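Local coordinates for protein O-phospho-L-seryl-tRNA:Cys-tRNA synthase (Methanocaldococcus jannaschii DSM 2661, PDB 5X6B) that probably converts O-phosphoserine carried on tRNA(Cys) into cysteine in a pyridoxal-phosphate-dependent reaction, at residues C230-G235 and K344-I349; E330-G335 and G340-E345. All blocks are in the same frame, centred on the assembly; numbering follows the deposited sequence.

Interaction 1 (C230-G235 and K344-I349); sequences CAYTVG and KEHDLI
His346 bridges the two loops by hydrogen bonding: its NE2 donates to the backbone O of Tyr232 at 2.9 Å. The acceptor sits at the imidazole edge and NE2 lies in the carbonyl plane, but the bond is bent, with 138° at the hydrogen. The other ring nitrogen, ND1, accepts the amide of Leu348 (ND1 to N 3.0 Å), and the two bonds together probably limit the rotation of the imidazole. A chi1 of -170° sets the ring beside its own carbonyl carbon and points it at the Tyr232 loop. Lys344 braces its own loop, NZ reaching Leu348 O at 2.8 Å.

Aromatic and apolar packing completes the contact. The His346 and Tyr232 rings form an offset edge-to-face pair with planes at 81°, and CD1 of Leu348 packs against CE2, CZ and OH of Tyr232. An alanine here lacks both ring nitrogens, and would probably leave the Tyr232 carbonyl and the Leu348 amide without these partners and the Tyr232 ring freer to shift.

Asp347 pairs with Arg236 beside this buried seam. In what is probably a fold-type I PLP enzyme, the contact joins the loop after strand 226-229 of the seven-stranded sheet to the loop leading into strand 349-352 of the C-terminal antiparallel sheet.

Interaction 2 (E330-G335 and G340-E345); sequences ELEKIG and GIKPKE
Glu332 and Lys342 meet in a single long salt bridge, the one contact between these segments. Lys342 NZ lies 3.4 Å from OE2 of Glu332, and the hydrogen bond within the pair is weak. CE of Lys342 comes almost as near to the same carboxylate oxygen. The two side chains approach from opposite directions: both start with CG anti to the carbonyl carbon (chi1 -76° for Glu332, -68° for Lys342) and run extended beyond it. Two stretched chains are needed because the backbones stand well apart, with 12.6 Å between CA of Glu332 and CA of Lys342. Lys342 is exposed and Glu332 partly so, and solvent probably screens this attraction.

A second ion pair belongs to the 330-335 segment itself. NZ of Lys333 reaches the carboxylate of Glu330, one turn back, at 3.3 Å from OE1, again with weak hydrogen bonds. The carboxylate is shared, since its OE2 also pairs with Lys410.

Both segments have distinctive backbones. The helix is closed by a Schellman motif in which Gly335, with positive phi, is the C-prime residue: Gly335 N bonds to Glu332 O and Phe336 N to Leu331 O. Across the contact, the peptide bond between Lys342 and Pro343 is cis.

The salt bridge thus ties the C-terminal end of helix 317-331 to the loop between strands 337-338 and 349-352. Glu332 also touches Gln338, and Lys342 touches Lys337, so strand 337-338 flanks the pair, while Leu331 packs against Ile409 of helix 399-415.

Overall arrangement
The two contacts use opposite ends of the continuous run 340-349, with centres about 16 Å apart; their segments overlap at Lys344 and Glu345, which touch across neither contact. Interaction 1 is buried near the middle of the chain and links parts distant in sequence: the loop after a strand of the large sheet and the loop leading into strand 349-352, the middle strand of the C-terminal sheet. Interaction 2 lies at the surface and is local, joining a helix end to the loop just beyond the next short strand. Their chemistry follows their place: directional hydrogen bonding and ring packing inside, one stretched ion pair outside. Helix 317-331 borders both, its Arg325 pairing with Glu345 between them.

Interaction 1 (C230-G235 and K344-I349)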
loop_
_atom_site.group_PDB
_atom_site.type_symbol
_atom_site.label_atom_id
_atom_site.label_comp_id
_atom_site.label_asym_id
_atom_site.label_seq_id
_atom_site.Cartn_x
_atom_site.Cartn_y
_atom_site.Cartn_z
ATOM N N CYS B 230 -15.657 -14.264 0.130
ATOM C CA CYS B 230 -16.214 -12.966 0.450
ATOM C C CYS B 230 -15.520 -11.821 -0.277
ATOM O O CYS B 230 -15.585 -10.669 0.156
ATOM C CB CYS B 230 -16.158 -12.739 1.949
ATOM S SG CYS B 230 -17.345 -13.741 2.839
ATOM N N ALA B 231 -14.845 -12.144 -1.374
ATOM C CA ALA B 231 -14.485 -11.123 -2.338
ATOM C C ALA B 231 -15.803 -10.494 -2.746
ATOM O O ALA B 231 -16.769 -11.217 -2.980
ATOM C CB ALA B 231 -13.757 -11.714 -3.535
ATOM N N TYR B 232 -15.847 -9.166 -2.782
ATOM C CA TYR B 232 -17.052 -8.398 -3.137
ATOM C C TYR B 232 -18.120 -8.304 -2.056
ATOM O O TYR B 232 -19.161 -7.696 -2.299
ATOM C CB TYR B 232 -17.729 -8.946 -4.398
ATOM C CG TYR B 232 -17.378 -8.241 -5.683
ATOM C CD1 TYR B 232 -17.212 -6.861 -5.726
ATOM C CD2 TYR B 232 -17.260 -8.953 -6.867
ATOM C CE1 TYR B 232 -16.904 -6.220 -6.907
ATOM C CE2 TYR B 232 -16.959 -8.320 -8.054
ATOM C CZ TYR B 232 -16.782 -6.954 -8.069
ATOM O OH TYR B 232 -16.477 -6.322 -9.251
ATOM N N THR B 233 -17.895 -8.884 -0.879
ATOM C CA THR B 233 -18.824 -8.625 0.224
ATOM C C THR B 233 -18.141 -8.023 1.443
ATOM O O THR B 233 -18.652 -7.067 2.025
ATOM C CB THR B 233 -19.583 -9.890 0.680
ATOM O OG1 THR B 233 -18.655 -10.903 1.081
ATOM C CG2 THR B 233 -20.471 -10.409 -0.431
ATOM N N VAL B 234 -17.003 -8.580 1.846
ATOM C CA VAL B 234 -16.301 -8.051 3.012
ATOM C C VAL B 234 -15.741 -6.673 2.697
ATOM O O VAL B 234 -14.951 -6.507 1.767
ATOM C CB VAL B 234 -15.169 -8.985 3.482
ATOM C CG1 VAL B 234 -14.208 -8.245 4.383
ATOM C CG2 VAL B 234 -15.750 -10.173 4.224
ATOM N N GLY B 235 -16.179 -5.684 3.469
ATOM C CA GLY B 235 -15.781 -4.308 3.240
ATOM C C GLY B 235 -16.856 -3.480 2.558
ATOM O O GLY B 235 -16.717 -2.264 2.449
ATOM N N LYS B 344 -31.659 -5.398 -6.624
ATOM C CA LYS B 344 -30.240 -5.520 -6.312
ATOM C C LYS B 344 -29.980 -5.499 -4.813
ATOM O O LYS B 344 -30.444 -4.609 -4.106
ATOM C CB LYS B 344 -29.443 -4.402 -6.984
ATOM C CG LYS B 344 -29.344 -4.508 -8.496
ATOM C CD LYS B 344 -28.744 -5.834 -8.938
ATOM C CE LYS B 344 -27.349 -6.062 -8.375
ATOM N NZ LYS B 344 -26.743 -7.314 -8.923
ATOM N N GLU B 345 -29.249 -6.502 -4.335
ATOM C CA GLU B 345 -28.752 -6.499 -2.965
ATOM C C GLU B 345 -27.233 -6.368 -3.016
ATOM O O GLU B 345 -26.528 -6.710 -2.067
ATOM C CB GLU B 345 -29.178 -7.763 -2.214
ATOM C CG GLU B 345 -30.377 -7.565 -1.284
ATOM C CD GLU B 345 -30.133 -6.526 -0.200
ATOM O OE1 GLU B 345 -29.017 -6.492 0.364
ATOM O OE2 GLU B 345 -31.062 -5.738 0.083
ATOM N N HIS B 346 -26.747 -5.862 -4.146
ATOM C CA HIS B 346 -25.335 -5.558 -4.339
ATOM C C HIS B 346 -25.222 -4.440 -5.370
ATOM O O HIS B 346 -26.169 -4.176 -6.107
ATOM C CB HIS B 346 -24.567 -6.799 -4.794
ATOM C CG HIS B 346 -23.075 -6.632 -4.790
ATOM N ND1 HIS B 346 -22.364 -6.279 -5.918
ATOM C CD2 HIS B 346 -22.164 -6.794 -3.804
ATOM C CE1 HIS B 346 -21.077 -6.228 -5.624
ATOM N NE2 HIS B 346 -20.925 -6.537 -4.349
ATOM N N ASP B 347 -24.063 -3.792 -5.428
ATOM C CA ASP B 347 -23.876 -2.621 -6.287
ATOM C C ASP B 347 -23.443 -2.966 -7.714
ATOM O O ASP B 347 -23.493 -2.117 -8.605
ATOM C CB ASP B 347 -22.855 -1.689 -5.644
ATOM C CG ASP B 347 -21.548 -2.392 -5.339
ATOM O OD1 ASP B 347 -20.809 -2.714 -6.291
ATOM O OD2 ASP B 347 -21.284 -2.685 -4.150
ATOM N N LEU B 348 -23.016 -4.205 -7.938
ATOM C CA LEU B 348 -22.602 -4.612 -9.274
ATOM C C LEU B 348 -23.836 -4.838 -10.136
ATOM O O LEU B 348 -24.625 -5.743 -9.876
ATOM C CB LEU B 348 -21.739 -5.878 -9.216
ATOM C CG LEU B 348 -20.858 -6.251 -10.420
ATOM C CD1 LEU B 348 -19.902 -7.368 -10.032
ATOM C CD2 LEU B 348 -21.651 -6.653 -11.658
ATOM N N ILE B 349 -23.991 -4.030 -11.177
ATOM C CA ILE B 349 -25.143 -4.160 -12.057
ATOM C C ILE B 349 -24.754 -4.673 -13.436
ATOM O O ILE B 349 -23.818 -4.166 -14.055
ATOM C CB ILE B 349 -25.875 -2.815 -12.233
ATOM C CG1 ILE B 349 -26.152 -2.161 -10.882
ATOM C CG2 ILE B 349 -27.168 -3.008 -13.003
ATOM C CD1 ILE B 349 -26.703 -0.752 -11.009
#

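Interaction 2 (E330-G335 and G340-E345)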
loop_
_atom_site.group_PDB
_atom_site.type_symbol
_atom_site.label_atom_id
_atom_site.label_comp_id
_atom_site.label_asym_id
_atom_site.label_seq_id
_atom_site.Cartn_x
_atom_site.Cartn_y
_atom_site.Cartn_z
ATOM N N GLU B 330 -33.835 3.732 -13.158
ATOM C CA GLU B 330 -33.783 4.876 -14.057
ATOM C C GLU B 330 -33.357 4.487 -15.472
ATOM O O GLU B 330 -33.908 4.986 -16.449
ATOM C CB GLU B 330 -32.838 5.935 -13.491
ATOM C CG GLU B 330 -33.078 7.328 -14.013
ATOM C CD GLU B 330 -34.380 7.933 -13.529
ATOM O OE1 GLU B 330 -34.885 7.515 -12.463
ATOM O OE2 GLU B 330 -34.901 8.830 -14.223
ATOM N N LEU B 331 -32.386 3.591 -15.587
ATOM C CA LEU B 331 -31.894 3.187 -16.903
ATOM C C LEU B 331 -32.818 2.179 -17.586
ATOM O O LEU B 331 -32.740 1.980 -18.799
ATOM C CB LEU B 331 -30.482 2.615 -16.789
ATOM C CG LEU B 331 -29.422 3.649 -16.402
ATOM C CD1 LEU B 331 -28.042 3.014 -16.329
ATOM C CD2 LEU B 331 -29.433 4.811 -17.382
ATOM N N GLU B 332 -33.695 1.544 -16.812
ATOM C CA GLU B 332 -34.717 0.680 -17.394
ATOM C C GLU B 332 -35.691 1.495 -18.241
ATOM O O GLU B 332 -36.295 0.974 -19.180
ATOM C CB GLU B 332 -35.470 -0.087 -16.306
ATOM C CG GLU B 332 -34.678 -1.244 -15.719
ATOM C CD GLU B 332 -35.484 -2.090 -14.756
ATOM O OE1 GLU B 332 -36.478 -1.576 -14.199
ATOM O OE2 GLU B 332 -35.127 -3.275 -14.569
ATOM N N LYS B 333 -35.823 2.776 -17.908
ATOM C CA LYS B 333 -36.720 3.681 -18.620
ATOM C C LYS B 333 -36.290 3.904 -20.065
ATOM O O LYS B 333 -37.113 4.250 -20.912
ATOM C CB LYS B 333 -36.805 5.030 -17.895
ATOM C CG LYS B 333 -37.366 4.950 -16.483
ATOM C CD LYS B 333 -37.382 6.315 -15.818
ATOM C CE LYS B 333 -37.967 6.243 -14.416
ATOM N NZ LYS B 333 -37.969 7.575 -13.740
ATOM N N ILE B 334 -35.004 3.713 -20.351
ATOM C CA ILE B 334 -34.507 3.914 -21.709
ATOM C C ILE B 334 -34.225 2.591 -22.402
ATOM O O ILE B 334 -33.751 2.569 -23.537
ATOM C CB ILE B 334 -33.222 4.775 -21.741
ATOM C CG1 ILE B 334 -32.096 4.098 -20.957
ATOM C CG2 ILE B 334 -33.500 6.159 -21.197
ATOM C CD1 ILE B 334 -30.761 4.794 -21.076
ATOM N N GLY B 335 -34.509 1.489 -21.716
ATOM C CA GLY B 335 -34.411 0.178 -22.331
ATOM C C GLY B 335 -33.276 -0.713 -21.856
ATOM O O GLY B 335 -32.867 -1.631 -22.566
ATOM N N GLY B 340 -29.846 -10.650 -13.411
ATOM C CA GLY B 340 -29.620 -11.106 -12.057
ATOM C C GLY B 340 -30.842 -10.936 -11.183
ATOM O O GLY B 340 -31.899 -10.493 -11.637
ATOM N N ILE B 341 -30.688 -11.297 -9.916
ATOM C CA ILE B 341 -31.746 -11.167 -8.927
ATOM C C ILE B 341 -32.235 -9.723 -8.755
ATOM O O ILE B 341 -31.437 -8.807 -8.545
ATOM C CB ILE B 341 -31.263 -11.706 -7.562
ATOM C CG1 ILE B 341 -30.981 -13.208 -7.662
ATOM C CG2 ILE B 341 -32.268 -11.391 -6.462
ATOM C CD1 ILE B 341 -30.460 -13.840 -6.380
ATOM N N LYS B 342 -33.550 -9.530 -8.855
ATOM C CA LYS B 342 -34.183 -8.247 -8.545
ATOM C C LYS B 342 -34.931 -8.320 -7.215
ATOM O O LYS B 342 -35.607 -9.308 -6.937
ATOM C CB LYS B 342 -35.154 -7.830 -9.649
ATOM C CG LYS B 342 -34.511 -7.468 -10.969
ATOM C CD LYS B 342 -35.567 -7.048 -11.985
ATOM C CE LYS B 342 -34.942 -6.703 -13.330
ATOM N NZ LYS B 342 -35.968 -6.517 -14.396
ATOM N N PRO B 343 -34.818 -7.272 -6.387
ATOM C CA PRO B 343 -34.000 -6.077 -6.609
ATOM C C PRO B 343 -32.547 -6.289 -6.192
ATOM O O PRO B 343 -32.254 -7.248 -5.478
ATOM C CB PRO B 343 -34.671 -5.037 -5.719
ATOM C CG PRO B 343 -35.180 -5.841 -4.571
ATOM C CD PRO B 343 -35.614 -7.163 -5.150
ATOM N N LYS B 344 -31.659 -5.398 -6.624
ATOM C CA LYS B 344 -30.240 -5.520 -6.312
ATOM C C LYS B 344 -29.980 -5.499 -4.813
ATOM O O LYS B 344 -30.444 -4.609 -4.106
ATOM C CB LYS B 344 -29.443 -4.402 -6.984
ATOM C CG LYS B 344 -29.344 -4.508 -8.496
ATOM C CD LYS B 344 -28.744 -5.834 -8.938
ATOM C CE LYS B 344 -27.349 -6.062 -8.375
ATOM N NZ LYS B 344 -26.743 -7.314 -8.923
ATOM N N GLU B 345 -29.249 -6.502 -4.335
ATOM C CA GLU B 345 -28.752 -6.499 -2.965
ATOM C C GLU B 345 -27.233 -6.368 -3.016
ATOM O O GLU B 345 -26.528 -6.710 -2.067
ATOM C CB GLU B 345 -29.178 -7.763 -2.214
ATOM C CG GLU B 345 -30.377 -7.565 -1.284
ATOM C CD GLU B 345 -30.133 -6.526 -0.200
ATOM O OE1 GLU B 345 -29.017 -6.492 0.364
ATOM O OE2 GLU B 345 -31.062 -5.738 0.083
#